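Long-range contact in XAC2610 protein (Xanthomonas axonopodis pv. citri, PDB 4QTQ), which binds a calcium ion and probably acts as an immunity protein that inhibits a peptidoglycan hydrolase linked to the bacterial-killing type IV secretion system: residues E114-V124 / L140-F151. Sequence-based numbering, arbitrary orientation.
Sequences EGNYGGPSYSV and LSDITVMANGLF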
ATOM      1  N   GLU A 114      -6.132   8.201  -5.478  1.00 39.64           N
ATOM      2  CA  GLU A 114      -5.517   9.472  -5.095  1.00 40.11           C
ATOM      3  C   GLU A 114      -3.986   9.415  -5.256  1.00 39.12           C
ATOM      4  O   GLU A 114      -3.269  10.279  -4.762  1.00 38.61           O
ATOM      5  CB  GLU A 114      -5.865   9.796  -3.639  1.00 40.99           C
ATOM      6  CG  GLU A 114      -7.354   9.844  -3.291  1.00 41.99           C
ATOM      7  CD  GLU A 114      -7.586  10.242  -1.836  1.00 43.77           C
ATOM      8  OE1 GLU A 114      -7.154   9.517  -0.912  1.00 45.27           O
ATOM      9  OE2 GLU A 114      -8.190  11.298  -1.591  1.00 47.30           O
ATOM     10  N   GLY A 115      -3.487   8.384  -5.921  1.00 38.09           N
ATOM     11  CA  GLY A 115      -2.086   8.327  -6.263  1.00 39.93           C
ATOM     12  C   GLY A 115      -1.787   9.372  -7.314  1.00 42.26           C
ATOM     13  O   GLY A 115      -2.704  10.015  -7.864  1.00 40.76           O
ATOM     14  N   ASN A 116      -0.502   9.530  -7.600  1.00 44.95           N
ATOM     15  CA  ASN A 116      -0.043  10.467  -8.622  1.00 48.91           C
ATOM     16  C   ASN A 116      -0.776  10.253  -9.944  1.00 48.84           C
ATOM     17  O   ASN A 116      -0.918   9.126 -10.405  1.00 48.61           O
ATOM     18  CB  ASN A 116       1.467  10.324  -8.832  1.00 51.87           C
ATOM     19  CG  ASN A 116       2.111  11.585  -9.399  1.00 53.83           C
ATOM     20  OD1 ASN A 116       1.498  12.656  -9.453  1.00 53.87           O
ATOM     21  ND2 ASN A 116       3.359  11.457  -9.822  1.00 54.63           N
ATOM     22  N   TYR A 117      -1.278  11.338 -10.525  1.00 51.61           N
ATOM     23  CA  TYR A 117      -1.996  11.293 -11.805  1.00 52.17           C
ATOM     24  C   TYR A 117      -3.170  10.329 -11.811  1.00 48.97           C
ATOM     25  O   TYR A 117      -3.473   9.723 -12.832  1.00 48.23           O
ATOM     26  CB  TYR A 117      -1.021  11.003 -12.958  1.00 55.66           C
ATOM     27  CG  TYR A 117      -0.085  12.164 -13.144  0.70 61.14           C
ATOM     28  CD1 TYR A 117      -0.530  13.339 -13.746  1.00 64.14           C
ATOM     29  CD2 TYR A 117       1.220  12.124 -12.664  1.00 64.45           C
ATOM     30  CE1 TYR A 117       0.307  14.434 -13.894  1.00 67.49           C
ATOM     31  CE2 TYR A 117       2.066  13.215 -12.811  1.00 68.29           C
ATOM     32  CZ  TYR A 117       1.602  14.366 -13.428  1.00 69.36           C
ATOM     33  OH  TYR A 117       2.416  15.461 -13.581  1.00 72.59           O
ATOM     34  N   GLY A 118      -3.843  10.214 -10.670  1.00 45.92           N
ATOM     35  CA  GLY A 118      -5.009   9.350 -10.549  1.00 44.36           C
ATOM     36  C   GLY A 118      -4.741   7.858 -10.439  1.00 42.52           C
ATOM     37  O   GLY A 118      -5.654   7.045 -10.618  1.00 41.84           O
ATOM     38  N   GLY A 119      -3.506   7.487 -10.129  1.00 42.70           N
ATOM     39  CA  GLY A 119      -3.158   6.078  -9.929  1.00 41.34           C
ATOM     40  C   GLY A 119      -3.667   5.558  -8.592  1.00 39.79           C
ATOM     41  O   GLY A 119      -4.278   6.297  -7.828  1.00 37.63           O
ATOM     42  N   PRO A 120      -3.430   4.271  -8.308  1.00 39.24           N
ATOM     43  CA  PRO A 120      -3.965   3.681  -7.081  1.00 38.95           C
ATOM     44  C   PRO A 120      -3.424   4.301  -5.789  1.00 36.38           C
ATOM     45  O   PRO A 120      -2.239   4.628  -5.687  1.00 38.06           O
ATOM     46  CB  PRO A 120      -3.555   2.206  -7.178  1.00 39.96           C
ATOM     47  CG  PRO A 120      -2.511   2.149  -8.248  1.00 42.64           C
ATOM     48  CD  PRO A 120      -2.827   3.264  -9.193  1.00 41.52           C
ATOM     49  N   SER A 121      -4.318   4.469  -4.825  1.00 35.05           N
ATOM     50  CA  SER A 121      -3.953   4.782  -3.451  1.00 34.32           C
ATOM     51  C   SER A 121      -4.554   3.723  -2.557  1.00 32.57           C
ATOM     52  O   SER A 121      -5.529   3.055  -2.927  1.00 32.24           O
ATOM     53  CB  SER A 121      -4.481   6.152  -3.055  1.00 35.40           C
ATOM     54  OG  SER A 121      -5.884   6.196  -3.203  1.00 34.19           O
ATOM     55  N   TYR A 122      -3.976   3.591  -1.371  1.00 31.91           N
ATOM     56  CA  TYR A 122      -4.189   2.438  -0.507  1.00 31.01           C
ATOM     57  C   TYR A 122      -4.542   2.779   0.930  1.00 31.04           C
ATOM     58  O   TYR A 122      -4.136   3.823   1.465  1.00 30.88           O
ATOM     59  CB  TYR A 122      -2.914   1.578  -0.494  1.00 31.73           C
ATOM     60  CG  TYR A 122      -2.512   1.098  -1.877  1.00 32.72           C
ATOM     61  CD1 TYR A 122      -1.757   1.910  -2.719  1.00 33.06           C
ATOM     62  CD2 TYR A 122      -2.920  -0.145  -2.354  1.00 32.53           C
ATOM     63  CE1 TYR A 122      -1.398   1.488  -3.987  1.00 34.35           C
ATOM     64  CE2 TYR A 122      -2.563  -0.575  -3.623  1.00 33.32           C
ATOM     65  CZ  TYR A 122      -1.810   0.247  -4.439  1.00 34.21           C
ATOM     66  OH  TYR A 122      -1.449  -0.165  -5.705  1.00 35.27           O
ATOM     67  N   SER A 123      -5.279   1.854   1.548  1.00 30.60           N
ATOM     68  CA  SER A 123      -5.562   1.865   2.955  1.00 30.46           C
ATOM     69  C   SER A 123      -4.652   0.812   3.559  1.00 30.84           C
ATOM     70  O   SER A 123      -4.644  -0.335   3.109  1.00 30.09           O
ATOM     71  CB  SER A 123      -7.037   1.527   3.233  1.00 30.40           C
ATOM     72  OG  SER A 123      -7.924   2.520   2.713  1.00 30.90           O
ATOM     73  N   VAL A 124      -3.884   1.221   4.568  1.00 31.49           N
ATOM     74  CA  VAL A 124      -2.934   0.350   5.252  1.00 32.84           C
ATOM     75  C   VAL A 124      -3.441   0.052   6.665  1.00 32.82           C
ATOM     76  O   VAL A 124      -3.828   0.965   7.401  1.00 32.27           O
ATOM     77  CB  VAL A 124      -1.531   0.997   5.279  1.00 33.21           C
ATOM     78  CG1 VAL A 124      -0.539   0.138   6.039  1.00 34.33           C
ATOM     79  CG2 VAL A 124      -1.049   1.233   3.860  1.00 33.97           C
ATOM     80  N   LEU A 140       0.681   5.693   7.281  1.00 31.98           N
ATOM     81  CA  LEU A 140       1.106   4.800   6.201  1.00 32.10           C
ATOM     82  C   LEU A 140       0.227   4.933   4.948  1.00 32.71           C
ATOM     83  O   LEU A 140       0.733   4.984   3.833  1.00 32.99           O
ATOM     84  CB  LEU A 140       1.168   3.357   6.692  1.00 32.94           C
ATOM     85  CG  LEU A 140       2.353   3.084   7.628  1.00 33.27           C
ATOM     86  CD1 LEU A 140       2.209   1.736   8.319  1.00 35.37           C
ATOM     87  CD2 LEU A 140       3.676   3.153   6.891  1.00 34.30           C
ATOM     88  N   SER A 141      -1.079   5.040   5.139  1.00 34.10           N
ATOM     89  CA  SER A 141      -2.009   5.189   4.028  1.00 34.29           C
ATOM     90  C   SER A 141      -1.716   6.469   3.284  1.00 35.03           C
ATOM     91  O   SER A 141      -1.777   6.523   2.040  1.00 34.83           O
ATOM     92  CB  SER A 141      -3.452   5.210   4.542  1.00 34.21           C
ATOM     93  OG  SER A 141      -3.755   4.016   5.251  1.00 33.97           O
ATOM     94  N   ASP A 142      -1.428   7.508   4.059  1.00 34.59           N
ATOM     95  CA  ASP A 142      -1.116   8.820   3.514  1.00 35.13           C
ATOM     96  C   ASP A 142       0.127   8.840   2.618  1.00 34.68           C
ATOM     97  O   ASP A 142       0.214   9.662   1.723  1.00 33.66           O
ATOM     98  CB  ASP A 142      -0.931   9.838   4.632  1.00 36.50           C
ATOM     99  CG  ASP A 142      -2.244  10.448   5.121  1.00 40.26           C
ATOM    100  OD1 ASP A 142      -3.324  10.212   4.531  1.00 41.49           O
ATOM    101  OD2 ASP A 142      -2.185  11.196   6.121  1.00 42.05           O
ATOM    102  N   ILE A 143       1.087   7.951   2.849  1.00 34.23           N
ATOM    103  CA  ILE A 143       2.288   7.925   1.999  1.00 34.26           C
ATOM    104  C   ILE A 143       1.910   7.637   0.549  1.00 34.30           C
ATOM    105  O   ILE A 143       2.581   8.115  -0.372  1.00 36.59           O
ATOM    106  CB  ILE A 143       3.324   6.865   2.443  1.00 34.51           C
ATOM    107  CG1 ILE A 143       3.889   7.179   3.832  1.00 35.21           C
ATOM    108  CG2 ILE A 143       4.483   6.815   1.452  1.00 36.36           C
ATOM    109  CD1 ILE A 143       4.653   6.027   4.462  1.00 35.84           C
ATOM    110  N   THR A 144       0.838   6.865   0.344  1.00 33.41           N
ATOM    111  CA  THR A 144       0.458   6.401  -1.002  1.00 33.18           C
ATOM    112  C   THR A 144      -0.246   7.491  -1.805  1.00 34.63           C
ATOM    113  O   THR A 144      -0.328   7.398  -3.039  1.00 34.36           O
ATOM    114  CB  THR A 144      -0.422   5.122  -0.971  1.00 32.68           C
ATOM    115  OG1 THR A 144      -1.754   5.437  -0.540  1.00 31.21           O
ATOM    116  CG2 THR A 144       0.169   4.058  -0.056  1.00 32.62           C
ATOM    117  N   VAL A 145      -0.734   8.515  -1.108  1.00 34.97           N
ATOM    118  CA  VAL A 145      -1.402   9.647  -1.743  1.00 37.94           C
ATOM    119  C   VAL A 145      -0.377  10.486  -2.503  1.00 41.11           C
ATOM    120  O   VAL A 145       0.678  10.859  -1.970  1.00 38.95           O
ATOM    121  CB  VAL A 145      -2.159  10.521  -0.718  1.00 38.22           C
ATOM    122  CG1 VAL A 145      -2.767  11.747  -1.391  1.00 41.12           C
ATOM    123  CG2 VAL A 145      -3.251   9.720  -0.042  1.00 37.57           C
ATOM    124  N   MET A 146      -0.706  10.759  -3.764  1.00 42.05           N
ATOM    125  CA  MET A 146       0.188  11.424  -4.724  1.00 42.53           C
ATOM    126  C   MET A 146       1.494  10.652  -5.005  1.00 41.42           C
ATOM    127  O   MET A 146       2.408  11.174  -5.654  1.00 42.37           O
ATOM    128  CB  MET A 146       0.470  12.870  -4.302  1.00 45.46           C
ATOM    129  CG  MET A 146      -0.735  13.805  -4.427  1.00 48.98           C
ATOM    130  SD  MET A 146      -1.411  13.990  -6.104  1.00 54.27           S
ATOM    131  CE  MET A 146       0.052  14.434  -7.044  1.00 54.03           C
ATOM    132  N   ALA A 147       1.582   9.406  -4.548  1.00 39.08           N
ATOM    133  CA  ALA A 147       2.745   8.583  -4.850  1.00 38.69           C
ATOM    134  C   ALA A 147       2.553   7.913  -6.201  1.00 40.29           C
ATOM    135  O   ALA A 147       1.424   7.772  -6.685  1.00 39.88           O
ATOM    136  CB  ALA A 147       2.944   7.534  -3.783  1.00 38.25           C
ATOM    137  N   ASN A 148       3.658   7.478  -6.796  1.00 41.74           N
ATOM    138  CA  ASN A 148       3.597   6.739  -8.051  1.00 44.47           C
ATOM    139  C   ASN A 148       3.169   5.298  -7.870  1.00 45.15           C
ATOM    140  O   ASN A 148       2.988   4.586  -8.850  1.00 50.02           O
ATOM    141  CB  ASN A 148       4.928   6.818  -8.791  1.00 45.86           C
ATOM    142  CG  ASN A 148       5.236   8.220  -9.241  1.00 46.92           C
ATOM    143  OD1 ASN A 148       4.325   9.013  -9.487  1.00 46.77           O
ATOM    144  ND2 ASN A 148       6.516   8.549  -9.325  1.00 49.26           N
ATOM    145  N   GLY A 149       2.998   4.882  -6.623  1.00 41.15           N
ATOM    146  CA  GLY A 149       2.472   3.569  -6.312  1.00 41.04           C
ATOM    147  C   GLY A 149       2.830   3.213  -4.889  1.00 38.97           C
ATOM    148  O   GLY A 149       3.479   3.994  -4.191  1.00 35.93           O
ATOM    149  N   LEU A 150       2.414   2.025  -4.465  1.00 38.33           N
ATOM    150  CA  LEU A 150       2.702   1.545  -3.128  1.00 36.93           C
ATOM    151  C   LEU A 150       4.201   1.592  -2.829  1.00 37.74           C
ATOM    152  O   LEU A 150       5.033   1.281  -3.682  1.00 39.82           O
ATOM    153  CB  LEU A 150       2.180   0.119  -2.953  1.00 38.04           C
ATOM    154  CG  LEU A 150       2.214  -0.501  -1.549  1.00 36.95           C
ATOM    155  CD1 LEU A 150       1.482   0.378  -0.547  1.00 36.61           C
ATOM    156  CD2 LEU A 150       1.575  -1.878  -1.588  1.00 38.94           C
ATOM    157  N   PHE A 151       4.517   2.021  -1.613  1.00 37.49           N
ATOM    158  CA  PHE A 151       5.886   2.077  -1.110  1.00 37.25           C
ATOM    159  C   PHE A 151       6.556   0.704  -1.035  1.00 39.04           C
ATOM    160  O   PHE A 151       5.888  -0.332  -1.082  1.00 38.34           O
ATOM    161  CB  PHE A 151       5.922   2.767   0.274  1.00 36.98           C
ATOM    162  CG  PHE A 151       4.877   2.276   1.239  1.00 37.16           C
ATOM    163  CD1 PHE A 151       5.034   1.072   1.905  1.00 39.09           C
ATOM    164  CD2 PHE A 151       3.723   3.022   1.474  1.00 37.69           C
ATOM    165  CE1 PHE A 151       4.069   0.620   2.800  1.00 39.89           C
ATOM    166  CE2 PHE A 151       2.757   2.575   2.356  1.00 37.53           C
ATOM    167  CZ  PHE A 151       2.930   1.374   3.026  1.00 38.34           C
TER
HETATM  168  O   HOH W   1       0.113   5.145  -4.457  1.00 30.72           O
HETATM  169  O   HOH W   2      -0.324   5.454  -7.513  1.00 38.27           O
HETATM  170  O   HOH W   3      -4.800   6.309   1.106  1.00 32.34           O
HETATM  171  O   HOH W   4       0.889   0.695  -6.678  1.00 37.61           O
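The hydroxyls of Ser141 and Thr144, three residues apart in the chain, reach the side of strand 121-128 turned away from strand 106-112 and take alternate backbone N-H groups: Ser141 OG accepts from Val124 N at 2.9 Å, Thr144 OG1 from Tyr122 N at 3.0 Å. Thr144 OG1 sits between its own backbone N and carbonyl carbon (chi1 74°), where it also donates to Ser141 O in the carbonyl plane, while Ser141 OG is further bonded to Asn137 O. Next to the Thr144 hydroxyl, the Tyr122 side chain crosses those of Thr144 and Leu150 at about a right angle: Thr144 CB meets the ring edge in plane, and Leu150 CD1 stands over one face, offset toward the rim, and also over the centre of the Phe151 ring. Further along the strand, Val124 CG1 packs on Leu140 CB at 3.7 Å, and CG2 meets the edge of Phe151 at CZ. Ahead of the strand, the loop 114-120 pairs with the type II turn Thr144-Ala147 through Met146 N to Glu114 O and Asn116 N to Ala147 O, both 2.8 Å. Asn116 and Asn148 run side by side; Asn116 ND2 gives Asn148 OD1 a straight bond of 2.6 Å, in the plane of both amides, and also reaches Gly163 O. A G1 beta bulge, Gly118 and Gly119 facing Gly115, closes the hairpin of strands 106-112 and 121-128, and the contact ties this hairpin to the link between two successive beta-sheets, consistent with a beta-propeller fragment.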